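Local coordinates for Tat (Twin-arginine translocation) pathway signal sequence containing protein (Mycobacterium tuberculosis, PDB 5IMU) that is of unknown function but combines two families of unknown function in this C-terminal part of a Tat-signal protein and binds a potassium ion in the crystal, at residues V47-G52 and K176-H181; D136-I141 and V186-L191. One frame throughout, in Å; residues are numbered along the deposited sequence.

How the contacts relate
Contact 1 and contact 2 lie with their centres about 17 Å apart; helix 183-199 carries one side of contact 2 and packs against contact 1. Their segments alternate along the chain, in the order 47-52, 136-141, 176-181, 186-191. Contact 1 takes the chain leaving strand 44-48 of the four-stranded mixed sheet, whose Thr-44 helps bind potassium, to the end of helix 157-177. Contact 2 lies within the helical part, between the lead-in to helix 140-151 and helix 183-199. The two also touch directly: Ala-51 packs on Val-186 and Met-190, Leu-50 on Trp-189 and His-181 on Val-186. Contact 1 therefore joins the DUF5632 and DUF5631 regions, whereas contact 2 ties DUF5631 helices together.

Contact 1 of 2, residues V47-G52 and K176-H181; sequences VTDLAG and KAYPSH
Tyr-178 reaches across to Asp-49 and Leu-50 from the first residue past the end of helix 157-177. Its CB leaves the backbone toward the other segment, and with CG anti to the backbone N (chi1 179°) the ring extends outward at full length. CD2 meets Leu-50 CD1 at 4.0 Å, an oblique apolar touch at neither face nor edge. CE2 and CZ pass beside Asp-49 OD1, which lies at the ring edge, and OH at the tip donates a short hydrogen bond of 2.5 Å to that same OD1. The carboxylate receives it on the syn lone pair, its plane turned 65° from the ring. Ser-32 N donates to the phenol oxygen in turn, which helps fix its position. Pro-179 CB sits over one ring face, folded there by the cis peptide between the two residues. Residues 177-180 form a type VIa beta turn, built round this cis bond and closed by Ser-180 N to Ala-177 O, joining the DUF5631 helices to the chain beyond strand 44-48 of the DUF5632 sheet. His-181, just after the turn, gives its NE2 hydrogen to Leu-50 O at 2.9 Å, in the carbonyl plane with a C=O...N angle of 140°. Leucine suits position 50 because one methyl, CD1, touches both rings, in a CH-pi contact over a face of His-181, 4.3 Å from the centroid, while CD2 turns to Trp-189.

Contact 2 of 2, residues D136-I141 and V186-L191; sequences DSLPRI and VGDWML
Asp-188 meets both Ser-137 and Leu-138, and the two neighbours treat its carboxylate very differently. Ser-137 OG donates a short hydrogen bond of 2.5 Å to Asp-188 OD2, which accepts on its syn lone pair. Leu-138 instead lays CD1 over the flat of the same group, 3.6 Å from Asp-188 CG and almost directly above it. One methyl thus covers a face while a hydroxyl approaches from the side of the oxygens.

The close apolar packing is at Leu-138 and Leu-191, where Leu-138 CD2 reaches Leu-191 CD1 at 3.8 Å and the two side chains cross at about a right angle. Asp-188 and Leu-191 are one turn apart on helix 183-199, so they present a polar and an apolar group side by side to the incoming chain. Leucine suits position 138 because its two methyls can divide between them. Its first two torsions (chi1 -108°, chi2 17°) stand well away from staggered values, consistent with some strain in meeting both. Val-132 and Ala-131 of helix 124-133 and Tyr-213 of helix 203-216 extend this apolar layer, which belongs to the helical bundle.

The solvent side is held by the one short polar bond, with little packing around it. Ser-137 is exposed, a place where a small hydroxyl residue is at home, and beyond it the chain turns away through Pro-139, the N-cap of helix 140-151. Proline fits there because the N-cap amide is not needed for helical hydrogen bonding.

On the other oxygen, OD1 forms a salt bridge with Arg-135 NE. With a hydroxyl on one oxygen and a guanidinium on the other, the buried aspartate probably stays ionised despite the methyl across its face.

Contact 1 of 2, residues V47-G52 and K176-H181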
ATOM      1  N   VAL A  47      -1.510  -1.222  -8.975  1.00 13.92           N
ATOM      2  CA  VAL A  47      -2.666  -0.953  -8.126  1.00 10.67           C
ATOM      3  C   VAL A  47      -3.181  -2.243  -7.501  1.00 14.87           C
ATOM      4  O   VAL A  47      -2.968  -3.344  -8.018  1.00 10.37           O
ATOM      5  CB  VAL A  47      -3.819  -0.274  -8.901  1.00 10.88           C
ATOM      6  CG1 VAL A  47      -3.355   1.017  -9.563  1.00 11.13           C
ATOM      7  CG2 VAL A  47      -4.413  -1.233  -9.927  1.00 10.72           C
ATOM      8  N   THR A  48      -3.852  -2.085  -6.362  1.00 13.00           N
ATOM      9  CA  THR A  48      -4.823  -3.037  -5.849  1.00 10.44           C
ATOM     10  C   THR A  48      -6.079  -2.252  -5.495  1.00  9.87           C
ATOM     11  O   THR A  48      -6.029  -1.039  -5.275  1.00 10.29           O
ATOM     12  CB  THR A  48      -4.309  -3.798  -4.617  1.00 12.63           C
ATOM     13  OG1 THR A  48      -5.353  -4.635  -4.100  1.00 11.44           O
ATOM     14  CG2 THR A  48      -3.871  -2.823  -3.533  1.00 11.06           C
ATOM     15  N   ASP A  49      -7.217  -2.942  -5.453  1.00 10.24           N
ATOM     16  CA  ASP A  49      -8.476  -2.292  -5.115  1.00 14.13           C
ATOM     17  C   ASP A  49      -8.800  -2.383  -3.627  1.00 14.68           C
ATOM     18  O   ASP A  49      -9.948  -2.139  -3.234  1.00 12.97           O
ATOM     19  CB  ASP A  49      -9.621  -2.870  -5.953  1.00 12.80           C
ATOM     20  CG  ASP A  49      -9.866  -4.346  -5.686  1.00 14.78           C
ATOM     21  OD1 ASP A  49      -9.053  -4.987  -4.985  1.00 15.46           O
ATOM     22  OD2 ASP A  49     -10.884  -4.871  -6.185  1.00 14.46           O
ATOM     23  N   LEU A  50      -7.810  -2.724  -2.797  1.00 15.71           N
ATOM     24  CA  LEU A  50      -8.034  -2.819  -1.357  1.00 10.85           C
ATOM     25  C   LEU A  50      -8.539  -1.499  -0.785  1.00 12.83           C
ATOM     26  O   LEU A  50      -9.475  -1.482   0.023  1.00 16.41           O
ATOM     27  CB  LEU A  50      -6.743  -3.249  -0.659  1.00 11.90           C
ATOM     28  CG  LEU A  50      -6.749  -3.378   0.868  1.00  8.94           C
ATOM     29  CD1 LEU A  50      -7.700  -4.475   1.330  1.00 12.56           C
ATOM     30  CD2 LEU A  50      -5.340  -3.633   1.388  1.00 10.09           C
ATOM     31  N   ALA A  51      -7.942  -0.380  -1.200  1.00 10.21           N
ATOM     32  CA  ALA A  51      -8.334   0.922  -0.672  1.00 12.22           C
ATOM     33  C   ALA A  51      -7.914   2.070  -1.584  1.00 16.20           C
ATOM     34  O   ALA A  51      -7.092   2.906  -1.195  1.00 11.86           O
ATOM     35  CB  ALA A  51      -7.746   1.125   0.727  1.00 13.29           C
ATOM     36  N   GLY A  52      -8.468   2.117  -2.796  1.00 13.51           N
ATOM     37  CA  GLY A  52      -8.317   3.263  -3.675  1.00 14.01           C
ATOM     38  C   GLY A  52      -6.938   3.495  -4.253  1.00 16.08           C
ATOM     39  O   GLY A  52      -6.697   4.567  -4.817  1.00 17.02           O
ATOM     40  N   LYS A 176      -9.346 -10.991   5.472  1.00 17.56           N
ATOM     41  CA  LYS A 176     -10.330 -12.064   5.537  1.00 18.04           C
ATOM     42  C   LYS A 176     -11.735 -11.561   5.227  1.00 18.61           C
ATOM     43  O   LYS A 176     -12.568 -12.329   4.730  1.00 25.47           O
ATOM     44  CB  LYS A 176     -10.287 -12.734   6.913  1.00 18.03           C
ATOM     45  CG  LYS A 176      -9.039 -13.586   7.141  1.00 22.98           C
ATOM     46  CD  LYS A 176      -8.916 -14.036   8.592  1.00 29.64           C
ATOM     47  CE  LYS A 176      -7.701 -14.932   8.803  1.00 27.16           C
ATOM     48  NZ  LYS A 176      -7.806 -16.212   8.047  1.00 34.62           N
ATOM     49  N   ALA A 177     -12.014 -10.283   5.499  1.00 15.77           N
ATOM     50  CA  ALA A 177     -13.322  -9.723   5.182  1.00 19.15           C
ATOM     51  C   ALA A 177     -13.419  -9.287   3.725  1.00 23.54           C
ATOM     52  O   ALA A 177     -14.528  -9.203   3.183  1.00 18.92           O
ATOM     53  CB  ALA A 177     -13.628  -8.544   6.106  1.00 19.93           C
ATOM     54  N   TYR A 178     -12.284  -9.003   3.091  1.00 16.87           N
ATOM     55  CA  TYR A 178     -12.211  -8.648   1.673  1.00 18.08           C
ATOM     56  C   TYR A 178     -12.975  -9.665   0.821  1.00 13.76           C
ATOM     57  O   TYR A 178     -12.890 -10.869   1.068  1.00 17.02           O
ATOM     58  CB  TYR A 178     -10.737  -8.566   1.247  1.00 12.96           C
ATOM     59  CG  TYR A 178     -10.467  -8.219  -0.206  1.00 12.48           C
ATOM     60  CD1 TYR A 178     -10.478  -9.201  -1.191  1.00 13.33           C
ATOM     61  CD2 TYR A 178     -10.155  -6.916  -0.584  1.00 14.68           C
ATOM     62  CE1 TYR A 178     -10.216  -8.892  -2.511  1.00 13.92           C
ATOM     63  CE2 TYR A 178      -9.889  -6.599  -1.906  1.00 12.08           C
ATOM     64  CZ  TYR A 178      -9.920  -7.591  -2.865  1.00 14.31           C
ATOM     65  OH  TYR A 178      -9.656  -7.284  -4.181  1.00 14.82           O
ATOM     66  N   PRO A 179     -13.725  -9.187  -0.185  1.00 15.96           N
ATOM     67  CA  PRO A 179     -13.845  -7.781  -0.596  1.00 17.87           C
ATOM     68  C   PRO A 179     -14.926  -6.991   0.143  1.00 21.64           C
ATOM     69  O   PRO A 179     -15.225  -5.868  -0.262  1.00 17.56           O
ATOM     70  CB  PRO A 179     -14.195  -7.893  -2.080  1.00 21.31           C
ATOM     71  CG  PRO A 179     -14.979  -9.156  -2.171  1.00 15.79           C
ATOM     72  CD  PRO A 179     -14.437 -10.088  -1.110  1.00 19.70           C
ATOM     73  N   SER A 180     -15.500  -7.564   1.202  1.00 19.05           N
ATOM     74  CA  SER A 180     -16.517  -6.894   2.004  1.00 23.66           C
ATOM     75  C   SER A 180     -15.936  -6.264   3.266  1.00 26.03           C
ATOM     76  O   SER A 180     -16.602  -6.220   4.307  1.00 25.77           O
ATOM     77  CB  SER A 180     -17.639  -7.868   2.363  1.00 23.23           C
ATOM     78  OG  SER A 180     -18.248  -8.393   1.196  1.00 29.02           O
ATOM     79  N   HIS A 181     -14.703  -5.776   3.189  1.00 21.79           N
ATOM     80  CA  HIS A 181     -14.048  -5.161   4.331  1.00 18.98           C
ATOM     81  C   HIS A 181     -14.603  -3.765   4.590  1.00 27.35           C
ATOM     82  O   HIS A 181     -15.134  -3.104   3.694  1.00 26.27           O
ATOM     83  CB  HIS A 181     -12.541  -5.084   4.093  1.00 13.58           C
ATOM     84  CG  HIS A 181     -12.170  -4.477   2.775  1.00 19.48           C
ATOM     85  ND1 HIS A 181     -12.467  -5.075   1.569  1.00 14.14           N
ATOM     86  CD2 HIS A 181     -11.529  -3.322   2.473  1.00 19.29           C
ATOM     87  CE1 HIS A 181     -12.026  -4.316   0.582  1.00 17.66           C
ATOM     88  NE2 HIS A 181     -11.452  -3.247   1.104  1.00 17.94           N
TER

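Contact 2 of 2, residues D136-I141 and V186-L191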
ATOM      1  N   ASP A 136     -12.001   6.132  17.635  1.00 14.58           N
ATOM      2  CA  ASP A 136     -12.380   5.352  18.809  1.00 10.92           C
ATOM      3  C   ASP A 136     -11.918   3.900  18.714  1.00 14.11           C
ATOM      4  O   ASP A 136     -11.746   3.241  19.745  1.00 11.72           O
ATOM      5  CB  ASP A 136     -13.898   5.406  19.003  1.00 16.89           C
ATOM      6  CG  ASP A 136     -14.324   5.033  20.412  1.00 21.56           C
ATOM      7  OD1 ASP A 136     -13.692   5.517  21.373  1.00 19.20           O
ATOM      8  OD2 ASP A 136     -15.289   4.249  20.560  1.00 22.09           O
ATOM      9  N   SER A 137     -11.710   3.387  17.503  1.00 10.06           N
ATOM     10  CA  SER A 137     -11.484   1.961  17.295  1.00 11.71           C
ATOM     11  C   SER A 137     -10.029   1.534  17.462  1.00 12.58           C
ATOM     12  O   SER A 137      -9.746   0.332  17.395  1.00 12.00           O
ATOM     13  CB  SER A 137     -11.981   1.559  15.903  1.00 12.08           C
ATOM     14  OG  SER A 137     -11.379   2.362  14.900  1.00  9.86           O
ATOM     15  N   LEU A 138      -9.110   2.470  17.688  1.00 11.44           N
ATOM     16  CA  LEU A 138      -7.696   2.135  17.776  1.00  8.26           C
ATOM     17  C   LEU A 138      -7.403   1.331  19.045  1.00 12.41           C
ATOM     18  O   LEU A 138      -8.089   1.483  20.059  1.00 13.52           O
ATOM     19  CB  LEU A 138      -6.849   3.406  17.776  1.00 13.31           C
ATOM     20  CG  LEU A 138      -6.000   3.810  16.565  1.00 24.11           C
ATOM     21  CD1 LEU A 138      -6.399   3.079  15.292  1.00 12.22           C
ATOM     22  CD2 LEU A 138      -6.068   5.319  16.368  1.00 12.26           C
ATOM     23  N   PRO A 139      -6.384   0.472  19.016  1.00 11.09           N
ATOM     24  CA  PRO A 139      -5.987  -0.241  20.236  1.00  9.48           C
ATOM     25  C   PRO A 139      -5.220   0.668  21.185  1.00 10.35           C
ATOM     26  O   PRO A 139      -4.771   1.758  20.822  1.00 12.74           O
ATOM     27  CB  PRO A 139      -5.097  -1.373  19.710  1.00 11.35           C
ATOM     28  CG  PRO A 139      -4.502  -0.812  18.464  1.00 10.91           C
ATOM     29  CD  PRO A 139      -5.580   0.057  17.852  1.00 11.53           C
ATOM     30  N   ARG A 140      -5.065   0.187  22.423  1.00  9.80           N
ATOM     31  CA  ARG A 140      -4.444   1.001  23.466  1.00 10.16           C
ATOM     32  C   ARG A 140      -3.021   1.407  23.093  1.00 14.34           C
ATOM     33  O   ARG A 140      -2.574   2.508  23.436  1.00 10.05           O
ATOM     34  CB  ARG A 140      -4.462   0.246  24.799  1.00 11.45           C
ATOM     35  CG  ARG A 140      -3.686   0.931  25.920  1.00 11.37           C
ATOM     36  CD  ARG A 140      -3.821   0.187  27.245  1.00 14.38           C
ATOM     37  NE  ARG A 140      -5.127   0.401  27.865  1.00 12.42           N
ATOM     38  CZ  ARG A 140      -5.579  -0.279  28.915  1.00 15.83           C
ATOM     39  NH1 ARG A 140      -4.835  -1.229  29.462  1.00 15.55           N
ATOM     40  NH2 ARG A 140      -6.780  -0.014  29.414  1.00 17.82           N
ATOM     41  N   ILE A 141      -2.294   0.538  22.383  1.00  9.97           N
ATOM     42  CA  ILE A 141      -0.905   0.840  22.049  1.00 10.34           C
ATOM     43  C   ILE A 141      -0.810   2.099  21.198  1.00 11.26           C
ATOM     44  O   ILE A 141       0.149   2.870  21.321  1.00 10.61           O
ATOM     45  CB  ILE A 141      -0.240  -0.367  21.354  1.00 10.32           C
ATOM     46  CG1 ILE A 141       1.246  -0.092  21.126  1.00  8.49           C
ATOM     47  CG2 ILE A 141      -0.927  -0.690  20.029  1.00  9.91           C
ATOM     48  CD1 ILE A 141       2.041   0.064  22.401  1.00 15.17           C
ATOM     49  N   VAL A 186      -9.565  -0.449   7.564  1.00 15.06           N
ATOM     50  CA  VAL A 186      -8.418  -0.104   6.729  1.00 20.52           C
ATOM     51  C   VAL A 186      -7.758   1.172   7.236  1.00 13.37           C
ATOM     52  O   VAL A 186      -6.525   1.272   7.292  1.00 12.99           O
ATOM     53  CB  VAL A 186      -8.850   0.026   5.256  1.00 22.69           C
ATOM     54  CG1 VAL A 186      -7.703   0.552   4.410  1.00 14.31           C
ATOM     55  CG2 VAL A 186      -9.333  -1.315   4.725  1.00 20.08           C
ATOM     56  N   GLY A 187      -8.565   2.165   7.618  1.00 14.76           N
ATOM     57  CA  GLY A 187      -8.008   3.387   8.172  1.00 12.05           C
ATOM     58  C   GLY A 187      -7.181   3.135   9.420  1.00 11.56           C
ATOM     59  O   GLY A 187      -6.104   3.711   9.588  1.00 12.43           O
ATOM     60  N   ASP A 188      -7.671   2.267  10.307  1.00 12.52           N
ATOM     61  CA  ASP A 188      -6.896   1.887  11.486  1.00  9.75           C
ATOM     62  C   ASP A 188      -5.569   1.251  11.087  1.00 11.08           C
ATOM     63  O   ASP A 188      -4.519   1.560  11.661  1.00 11.72           O
ATOM     64  CB  ASP A 188      -7.708   0.930  12.358  1.00 13.95           C
ATOM     65  CG  ASP A 188      -8.853   1.620  13.076  1.00 16.60           C
ATOM     66  OD1 ASP A 188      -9.119   2.806  12.784  1.00 16.54           O
ATOM     67  OD2 ASP A 188      -9.493   0.974  13.934  1.00 18.47           O
ATOM     68  N   TRP A 189      -5.608   0.341  10.110  1.00  9.67           N
ATOM     69  CA  TRP A 189      -4.393  -0.263   9.569  1.00 13.34           C
ATOM     70  C   TRP A 189      -3.405   0.806   9.111  1.00 10.12           C
ATOM     71  O   TRP A 189      -2.203   0.722   9.389  1.00  9.58           O
ATOM     72  CB  TRP A 189      -4.778  -1.194   8.415  1.00 11.11           C
ATOM     73  CG  TRP A 189      -3.711  -2.118   7.903  1.00 13.54           C
ATOM     74  CD1 TRP A 189      -2.413  -2.208   8.323  1.00 11.44           C
ATOM     75  CD2 TRP A 189      -3.864  -3.087   6.860  1.00  9.72           C
ATOM     76  NE1 TRP A 189      -1.751  -3.177   7.603  1.00  9.53           N
ATOM     77  CE2 TRP A 189      -2.621  -3.730   6.699  1.00  9.08           C
ATOM     78  CE3 TRP A 189      -4.934  -3.473   6.047  1.00 12.09           C
ATOM     79  CZ2 TRP A 189      -2.419  -4.738   5.755  1.00  9.64           C
ATOM     80  CZ3 TRP A 189      -4.732  -4.473   5.114  1.00 13.47           C
ATOM     81  CH2 TRP A 189      -3.485  -5.095   4.977  1.00 13.30           C
ATOM     82  N   MET A 190      -3.907   1.837   8.422  1.00 11.08           N
ATOM     83  CA  MET A 190      -3.036   2.893   7.915  1.00 10.38           C
ATOM     84  C   MET A 190      -2.407   3.698   9.048  1.00 11.45           C
ATOM     85  O   MET A 190      -1.209   4.003   9.009  1.00  9.52           O
ATOM     86  CB  MET A 190      -3.821   3.815   6.982  1.00 10.81           C
ATOM     87  CG  MET A 190      -4.248   3.173   5.671  1.00  7.36           C
ATOM     88  SD  MET A 190      -5.456   4.177   4.785  1.00 12.96           S
ATOM     89  CE  MET A 190      -5.567   3.289   3.234  1.00  9.31           C
ATOM     90  N   LEU A 191      -3.202   4.064  10.060  1.00 10.18           N
ATOM     91  CA  LEU A 191      -2.666   4.846  11.171  1.00 11.22           C
ATOM     92  C   LEU A 191      -1.621   4.060  11.953  1.00 10.90           C
ATOM     93  O   LEU A 191      -0.581   4.609  12.337  1.00 10.73           O
ATOM     94  CB  LEU A 191      -3.794   5.292  12.101  1.00 11.30           C
ATOM     95  CG  LEU A 191      -4.450   6.651  11.844  1.00 24.19           C
ATOM     96  CD1 LEU A 191      -5.454   6.967  12.946  1.00 19.42           C
ATOM     97  CD2 LEU A 191      -3.410   7.757  11.726  1.00 17.19           C
TER